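Long-range contact in leucine--tRNA ligase (Agrobacterium radiobacter, PDB 5AH5), which probably joins leucine to its cognate tRNA at the expense of ATP, releasing AMP and diphosphate: residues A197-E205 against I217-T225. Numbering follows the deposited sequence.
Sequences ADRLLDDLE and IQRNWIGRT. With nucleotides of chain D.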
ATOM      1  N   ALA B 197       5.922  18.804  -1.142  1.00 37.11           N
ATOM      2  CA  ALA B 197       6.979  17.817  -0.973  1.00 39.92           C
ATOM      3  C   ALA B 197       7.566  17.807   0.439  1.00 40.09           C
ATOM      4  O   ALA B 197       7.930  16.743   0.941  1.00 42.54           O
ATOM      5  CB  ALA B 197       8.086  18.026  -1.984  1.00 42.15           C
ATOM      6  N   ASP B 198       7.679  18.977   1.049  1.00 34.48           N
ATOM      7  CA  ASP B 198       8.119  19.069   2.424  1.00 42.09           C
ATOM      8  C   ASP B 198       7.194  18.337   3.415  1.00 43.08           C
ATOM      9  O   ASP B 198       7.664  17.650   4.302  1.00 46.21           O
ATOM     10  CB  ASP B 198       8.246  20.543   2.854  1.00 45.38           C
ATOM     11  CG  ASP B 198       9.567  21.183   2.429  1.00 43.21           C
ATOM     12  OD1 ASP B 198      10.538  20.488   2.031  1.00 46.45           O
ATOM     13  OD2 ASP B 198       9.630  22.413   2.551  1.00 48.30           O
ATOM     14  N   ARG B 199       5.889  18.524   3.278  1.00 41.31           N
ATOM     15  CA  ARG B 199       4.943  17.812   4.101  1.00 41.68           C
ATOM     16  C   ARG B 199       4.872  16.312   3.869  1.00 42.78           C
ATOM     17  O   ARG B 199       4.638  15.562   4.821  1.00 39.37           O
ATOM     18  CB  ARG B 199       3.584  18.343   3.868  1.00 44.28           C
ATOM     19  CG  ARG B 199       3.327  19.687   4.483  1.00 47.65           C
ATOM     20  CD  ARG B 199       1.849  19.732   4.786  1.00 50.41           C
ATOM     21  NE  ARG B 199       1.148  20.653   3.979  1.00 52.49           N
ATOM     22  CZ  ARG B 199      -0.164  20.633   3.780  1.00 55.66           C
ATOM     23  NH1 ARG B 199      -0.961  19.667   4.262  1.00 46.79           N
ATOM     24  NH2 ARG B 199      -0.668  21.598   3.018  1.00 56.09           N
ATOM     25  N   LEU B 200       5.010  15.896   2.613  1.00 38.46           N
ATOM     26  CA  LEU B 200       5.125  14.495   2.270  1.00 37.42           C
ATOM     27  C   LEU B 200       6.370  13.854   2.935  1.00 39.30           C
ATOM     28  O   LEU B 200       6.319  12.731   3.429  1.00 42.41           O
ATOM     29  CB  LEU B 200       5.213  14.333   0.740  1.00 36.86           C
ATOM     30  CG  LEU B 200       3.915  14.634  -0.021  1.00 41.62           C
ATOM     31  CD1 LEU B 200       4.185  14.675  -1.533  1.00 40.93           C
ATOM     32  CD2 LEU B 200       2.807  13.632   0.355  1.00 38.06           C
ATOM     33  N   LEU B 201       7.472  14.578   2.943  1.00 41.27           N
ATOM     34  CA  LEU B 201       8.724  14.082   3.483  1.00 46.55           C
ATOM     35  C   LEU B 201       8.687  14.076   5.022  1.00 48.33           C
ATOM     36  O   LEU B 201       8.868  13.042   5.622  1.00 42.48           O
ATOM     37  CB  LEU B 201       9.871  14.947   2.958  1.00 53.02           C
ATOM     38  CG  LEU B 201      11.291  14.552   3.314  1.00 62.14           C
ATOM     39  CD1 LEU B 201      11.562  13.078   3.010  1.00 62.14           C
ATOM     40  CD2 LEU B 201      12.256  15.458   2.568  1.00 63.12           C
ATOM     41  N   ASP B 202       8.383  15.215   5.644  1.00 47.95           N
ATOM     42  CA  ASP B 202       8.345  15.314   7.109  1.00 45.66           C
ATOM     43  C   ASP B 202       7.229  14.492   7.801  1.00 48.41           C
ATOM     44  O   ASP B 202       7.419  14.042   8.955  1.00 44.80           O
ATOM     45  CB  ASP B 202       8.248  16.784   7.548  1.00 48.37           C
ATOM     46  CG  ASP B 202       9.418  17.675   7.004  1.00 51.06           C
ATOM     47  OD1 ASP B 202      10.437  17.139   6.508  1.00 49.12           O
ATOM     48  OD2 ASP B 202       9.286  18.927   7.063  1.00 55.65           O
ATOM     49  N   ASP B 203       6.066  14.318   7.151  1.00 40.98           N
ATOM     50  CA  ASP B 203       4.977  13.571   7.772  1.00 40.01           C
ATOM     51  C   ASP B 203       5.216  12.067   7.753  1.00 36.75           C
ATOM     52  O   ASP B 203       4.510  11.355   8.447  1.00 40.50           O
ATOM     53  CB  ASP B 203       3.592  13.900   7.184  1.00 42.11           C
ATOM     54  CG  ASP B 203       3.207  15.369   7.340  1.00 52.52           C
ATOM     55  OD1 ASP B 203       3.856  16.101   8.137  1.00 52.12           O
ATOM     56  OD2 ASP B 203       2.246  15.802   6.633  1.00 51.86           O
ATOM     57  N   LEU B 204       6.205  11.579   6.992  1.00 37.80           N
ATOM     58  CA  LEU B 204       6.688  10.203   7.151  1.00 40.79           C
ATOM     59  C   LEU B 204       7.104   9.829   8.586  1.00 44.98           C
ATOM     60  O   LEU B 204       6.909   8.673   8.997  1.00 41.61           O
ATOM     61  CB  LEU B 204       7.859   9.902   6.226  1.00 40.48           C
ATOM     62  CG  LEU B 204       7.464   9.863   4.738  1.00 38.91           C
ATOM     63  CD1 LEU B 204       8.687  10.014   3.883  1.00 42.27           C
ATOM     64  CD2 LEU B 204       6.729   8.613   4.380  1.00 40.12           C
ATOM     65  N   GLU B 205       7.679  10.775   9.326  1.00 46.95           N
ATOM     66  CA  GLU B 205       8.064  10.516  10.723  1.00 54.74           C
ATOM     67  C   GLU B 205       6.851  10.122  11.598  1.00 50.54           C
ATOM     68  O   GLU B 205       7.017   9.347  12.522  1.00 47.43           O
ATOM     69  CB  GLU B 205       8.788  11.720  11.345  1.00 63.21           C
ATOM     70  CG  GLU B 205      10.213  11.948  10.832  1.00 76.78           C
ATOM     71  CD  GLU B 205      10.825  13.278  11.320  1.00 94.06           C
ATOM     72  OE1 GLU B 205      11.052  13.458  12.555  1.00 91.51           O
ATOM     73  OE2 GLU B 205      11.089  14.155  10.457  1.00 95.50           O
ATOM     74  N   ILE B 217      11.818   4.291   1.100  1.00 36.85           N
ATOM     75  CA  ILE B 217      11.680   4.364  -0.374  1.00 35.99           C
ATOM     76  C   ILE B 217      11.056   5.714  -0.811  1.00 35.24           C
ATOM     77  O   ILE B 217      11.538   6.369  -1.780  1.00 33.88           O
ATOM     78  CB  ILE B 217      10.931   3.144  -0.909  1.00 36.54           C
ATOM     79  CG1 ILE B 217      11.802   1.890  -0.757  1.00 35.68           C
ATOM     80  CG2 ILE B 217      10.614   3.288  -2.390  1.00 40.08           C
ATOM     81  CD1 ILE B 217      11.027   0.596  -0.930  1.00 36.29           C
ATOM     82  N   GLN B 218      10.074   6.193  -0.044  1.00 37.36           N
ATOM     83  CA  GLN B 218       9.479   7.492  -0.340  1.00 39.01           C
ATOM     84  C   GLN B 218      10.427   8.654  -0.072  1.00 41.85           C
ATOM     85  O   GLN B 218      10.421   9.647  -0.790  1.00 38.03           O
ATOM     86  CB  GLN B 218       8.139   7.687   0.381  1.00 36.13           C
ATOM     87  CG  GLN B 218       7.014   6.783  -0.152  1.00 34.03           C
ATOM     88  CD  GLN B 218       5.594   7.247   0.217  1.00 31.76           C
ATOM     89  OE1 GLN B 218       5.388   8.202   0.977  1.00 34.01           O
ATOM     90  NE2 GLN B 218       4.608   6.550  -0.330  1.00 35.02           N
ATOM     91  N   ARG B 219      11.216   8.555   0.988  1.00 41.68           N
ATOM     92  CA  ARG B 219      12.222   9.574   1.342  1.00 41.55           C
ATOM     93  C   ARG B 219      13.210   9.785   0.186  1.00 37.51           C
ATOM     94  O   ARG B 219      13.521  10.911  -0.184  1.00 38.27           O
ATOM     95  CB  ARG B 219      12.944   9.114   2.640  1.00 48.19           C
ATOM     96  CG  ARG B 219      14.051   9.992   3.202  1.00 55.06           C
ATOM     97  CD  ARG B 219      14.360   9.688   4.691  1.00 58.97           C
ATOM     98  NE  ARG B 219      13.303  10.168   5.625  1.00 65.67           N
ATOM     99  CZ  ARG B 219      12.419   9.414   6.317  1.00 67.35           C
ATOM    100  NH1 ARG B 219      12.413   8.066   6.261  1.00 70.10           N
ATOM    101  NH2 ARG B 219      11.521  10.017   7.108  1.00 61.67           N
ATOM    102  N   ASN B 220      13.669   8.688  -0.395  1.00 35.62           N
ATOM    103  CA  ASN B 220      14.584   8.724  -1.517  1.00 37.91           C
ATOM    104  C   ASN B 220      13.913   9.182  -2.812  1.00 42.12           C
ATOM    105  O   ASN B 220      14.591   9.733  -3.666  1.00 40.27           O
ATOM    106  CB  ASN B 220      15.134   7.332  -1.813  1.00 38.24           C
ATOM    107  CG  ASN B 220      16.051   6.782  -0.712  1.00 39.34           C
ATOM    108  OD1 ASN B 220      16.547   7.506   0.148  1.00 40.50           O
ATOM    109  ND2 ASN B 220      16.264   5.480  -0.754  1.00 37.23           N
ATOM    110  N   TRP B 221      12.624   8.875  -3.003  1.00 39.40           N
ATOM    111  CA  TRP B 221      11.900   9.359  -4.192  1.00 37.63           C
ATOM    112  C   TRP B 221      11.748  10.877  -4.179  1.00 41.56           C
ATOM    113  O   TRP B 221      12.015  11.547  -5.179  1.00 40.86           O
ATOM    114  CB  TRP B 221      10.544   8.699  -4.329  1.00 36.65           C
ATOM    115  CG  TRP B 221       9.919   9.003  -5.616  1.00 34.65           C
ATOM    116  CD1 TRP B 221       8.953   9.943  -5.862  1.00 33.48           C
ATOM    117  CD2 TRP B 221      10.226   8.392  -6.870  1.00 32.98           C
ATOM    118  NE1 TRP B 221       8.637   9.939  -7.207  1.00 33.35           N
ATOM    119  CE2 TRP B 221       9.396   8.989  -7.839  1.00 31.84           C
ATOM    120  CE3 TRP B 221      11.104   7.367  -7.268  1.00 30.04           C
ATOM    121  CZ2 TRP B 221       9.451   8.623  -9.182  1.00 34.59           C
ATOM    122  CZ3 TRP B 221      11.157   7.004  -8.583  1.00 29.68           C
ATOM    123  CH2 TRP B 221      10.334   7.621  -9.543  1.00 33.80           C
ATOM    124  N   ILE B 222      11.331  11.416  -3.041  1.00 41.44           N
ATOM    125  CA  ILE B 222      11.136  12.859  -2.920  1.00 43.64           C
ATOM    126  C   ILE B 222      12.479  13.585  -3.044  1.00 48.28           C
ATOM    127  O   ILE B 222      12.607  14.534  -3.826  1.00 44.72           O
ATOM    128  CB  ILE B 222      10.430  13.207  -1.620  1.00 43.19           C
ATOM    129  CG1 ILE B 222       9.000  12.616  -1.627  1.00 41.61           C
ATOM    130  CG2 ILE B 222      10.456  14.711  -1.374  1.00 40.60           C
ATOM    131  CD1 ILE B 222       8.410  12.486  -0.236  1.00 40.84           C
ATOM    132  N   GLY B 223      13.448  13.102  -2.258  1.00 48.19           N
ATOM    133  CA  GLY B 223      14.866  13.385  -2.426  1.00 43.50           C
ATOM    134  C   GLY B 223      15.183  14.838  -2.221  1.00 42.55           C
ATOM    135  O   GLY B 223      15.665  15.508  -3.139  1.00 41.93           O
ATOM    136  N   ARG B 224      14.860  15.346  -1.051  1.00 41.74           N
ATOM    137  CA  ARG B 224      15.258  16.716  -0.665  1.00 48.21           C
ATOM    138  C   ARG B 224      16.800  16.864  -0.406  1.00 55.09           C
ATOM    139  O   ARG B 224      17.413  16.071   0.335  1.00 50.42           O
ATOM    140  CB  ARG B 224      14.470  17.178   0.556  1.00 45.62           C
ATOM    141  CG  ARG B 224      14.740  18.617   0.946  1.00 45.74           C
ATOM    142  CD  ARG B 224      13.777  19.116   2.000  1.00 46.87           C
ATOM    143  NE  ARG B 224      14.000  18.450   3.277  1.00 46.77           N
ATOM    144  CZ  ARG B 224      13.107  18.334   4.263  1.00 54.29           C
ATOM    145  NH1 ARG B 224      11.863  18.824   4.174  1.00 53.61           N
ATOM    146  NH2 ARG B 224      13.462  17.692   5.370  1.00 59.45           N
ATOM    147  N   THR B 225      17.395  17.881  -1.033  1.00 60.76           N
ATOM    148  CA  THR B 225      18.856  18.140  -1.045  1.00 64.49           C
ATOM    149  C   THR B 225      19.104  19.558  -0.540  1.00 57.29           C
ATOM    150  O   THR B 225      18.304  20.472  -0.780  1.00 53.59           O
ATOM    151  CB  THR B 225      19.423  17.995  -2.484  1.00 69.65           C
ATOM    152  OG1 THR B 225      19.352  16.626  -2.887  1.00 78.51           O
ATOM    153  CG2 THR B 225      20.882  18.433  -2.591  1.00 79.59           C
TER
ATOM    154  P     G D  79      14.525  -1.945  -6.377  1.00 54.92           P
ATOM    155  OP1   G D  79      13.315  -1.818  -7.235  1.00 57.50           O
ATOM    156  OP2   G D  79      15.833  -2.313  -6.978  1.00 47.26           O
ATOM    157  O5'   G D  79      14.782  -0.570  -5.635  1.00 42.68           O
ATOM    158  C5'   G D  79      13.632   0.075  -5.100  1.00 44.96           C
ATOM    159  C4'   G D  79      14.063   1.240  -4.290  1.00 43.93           C
ATOM    160  O4'   G D  79      15.019   0.808  -3.267  1.00 44.94           O
ATOM    161  C3'   G D  79      14.832   2.305  -5.054  1.00 39.07           C
ATOM    162  O3'   G D  79      13.963   3.118  -5.840  1.00 45.74           O
ATOM    163  C2'   G D  79      15.449   3.053  -3.896  1.00 39.91           C
ATOM    164  O2'   G D  79      14.526   3.821  -3.179  1.00 38.28           O
ATOM    165  C1'   G D  79      15.894   1.888  -2.997  1.00 39.47           C
ATOM    166  N9    G D  79      17.261   1.460  -3.267  1.00 36.70           N
ATOM    167  C8    G D  79      17.703   0.285  -3.833  1.00 39.04           C
ATOM    168  N7    G D  79      19.004   0.215  -3.914  1.00 39.31           N
ATOM    169  C5    G D  79      19.445   1.421  -3.381  1.00 40.33           C
ATOM    170  C6    G D  79      20.761   1.910  -3.174  1.00 45.04           C
ATOM    171  O6    G D  79      21.840   1.356  -3.430  1.00 46.49           O
ATOM    172  N1    G D  79      20.752   3.175  -2.595  1.00 41.43           N
ATOM    173  C2    G D  79      19.621   3.880  -2.255  1.00 40.25           C
ATOM    174  N2    G D  79      19.813   5.094  -1.708  1.00 35.77           N
ATOM    175  N3    G D  79      18.392   3.421  -2.413  1.00 34.92           N
ATOM    176  C4    G D  79      18.380   2.200  -2.984  1.00 35.00           C
ATOM    177  P     C D  80      14.380   3.651  -7.318  1.00 40.13           P
ATOM    178  OP1   C D  80      13.166   4.247  -7.972  1.00 44.66           O
ATOM    179  OP2   C D  80      15.189   2.645  -8.015  1.00 36.50           O
ATOM    180  O5'   C D  80      15.368   4.848  -7.016  1.00 37.10           O
ATOM    181  C5'   C D  80      14.896   6.124  -6.656  1.00 43.01           C
ATOM    182  C4'   C D  80      16.067   7.002  -6.314  1.00 46.12           C
ATOM    183  O4'   C D  80      16.832   6.433  -5.216  1.00 51.87           O
ATOM    184  C3'   C D  80      17.112   7.191  -7.401  1.00 48.03           C
ATOM    185  O3'   C D  80      16.633   8.105  -8.385  1.00 47.76           O
ATOM    186  C2'   C D  80      18.266   7.730  -6.575  1.00 46.53           C
ATOM    187  O2'   C D  80      18.036   9.049  -6.144  1.00 41.33           O
ATOM    188  C1'   C D  80      18.211   6.788  -5.367  1.00 52.18           C
ATOM    189  N1    C D  80      19.028   5.559  -5.571  1.00 44.68           N
ATOM    190  C2    C D  80      20.419   5.666  -5.496  1.00 44.49           C
ATOM    191  O2    C D  80      20.921   6.764  -5.217  1.00 43.13           O
ATOM    192  N3    C D  80      21.179   4.566  -5.715  1.00 43.23           N
ATOM    193  C4    C D  80      20.602   3.420  -6.078  1.00 45.89           C
ATOM    194  N4    C D  80      21.387   2.365  -6.299  1.00 46.18           N
ATOM    195  C5    C D  80      19.189   3.302  -6.233  1.00 46.54           C
ATOM    196  C6    C D  80      18.447   4.379  -5.951  1.00 46.06           C
TER
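Leu201 and Arg224 meet where helix 197-202 packs antiparallel against the last turns of helix 212-222; over the short segments the axes approach to 9.8 Å at 156°. Leu201 CG points away from the backbone N (chi1 -176°), and the branch there parts its methyls between two arginines. CD2 sits over the centre of one face of the Arg224 guanidinium, 3.4 Å from CZ, while CD1 lies 4.0 Å from Arg219 CG.

The rim of the Arg224 guanidinium faces two carboxylates one helical turn apart, forming a salt-bridge network. NH1 gives a fairly straight bond to Asp198 OD1 (3.0 Å, 163°) in the guanidinium plane, although it meets that oxygen from well above the carboxylate plane; Tyr410 OH is also hydrogen-bonded to OD1. NH1 and NH2 both reach Asp202 OD1 (3.2 and 3.3 Å), end-on and more bent. Alongside, Ile222 CD1 reaches Leu200 CB (3.8 Å) and Ile222 CG2 touches Ala197 CB.

Gly223, the first residue beyond the helix, has positive phi and leads directly into strand 224-234, part of a mixed sheet, probably that of the editing domain. Because Arg224 opens that strand, its salt bridges join strand and helix 197-202. Asn220 ND2 makes a weak hydrogen bond to O2' of G79 of chain D, the tRNA. Farther along, Leu204 CD1 lies over one face of the Arg219 guanidinium, offset toward its rim, and Leu204 CD2 rests 3.7 Å from Gln218 OE1, an oxygen hydrogen-bonded by Arg538 NH1.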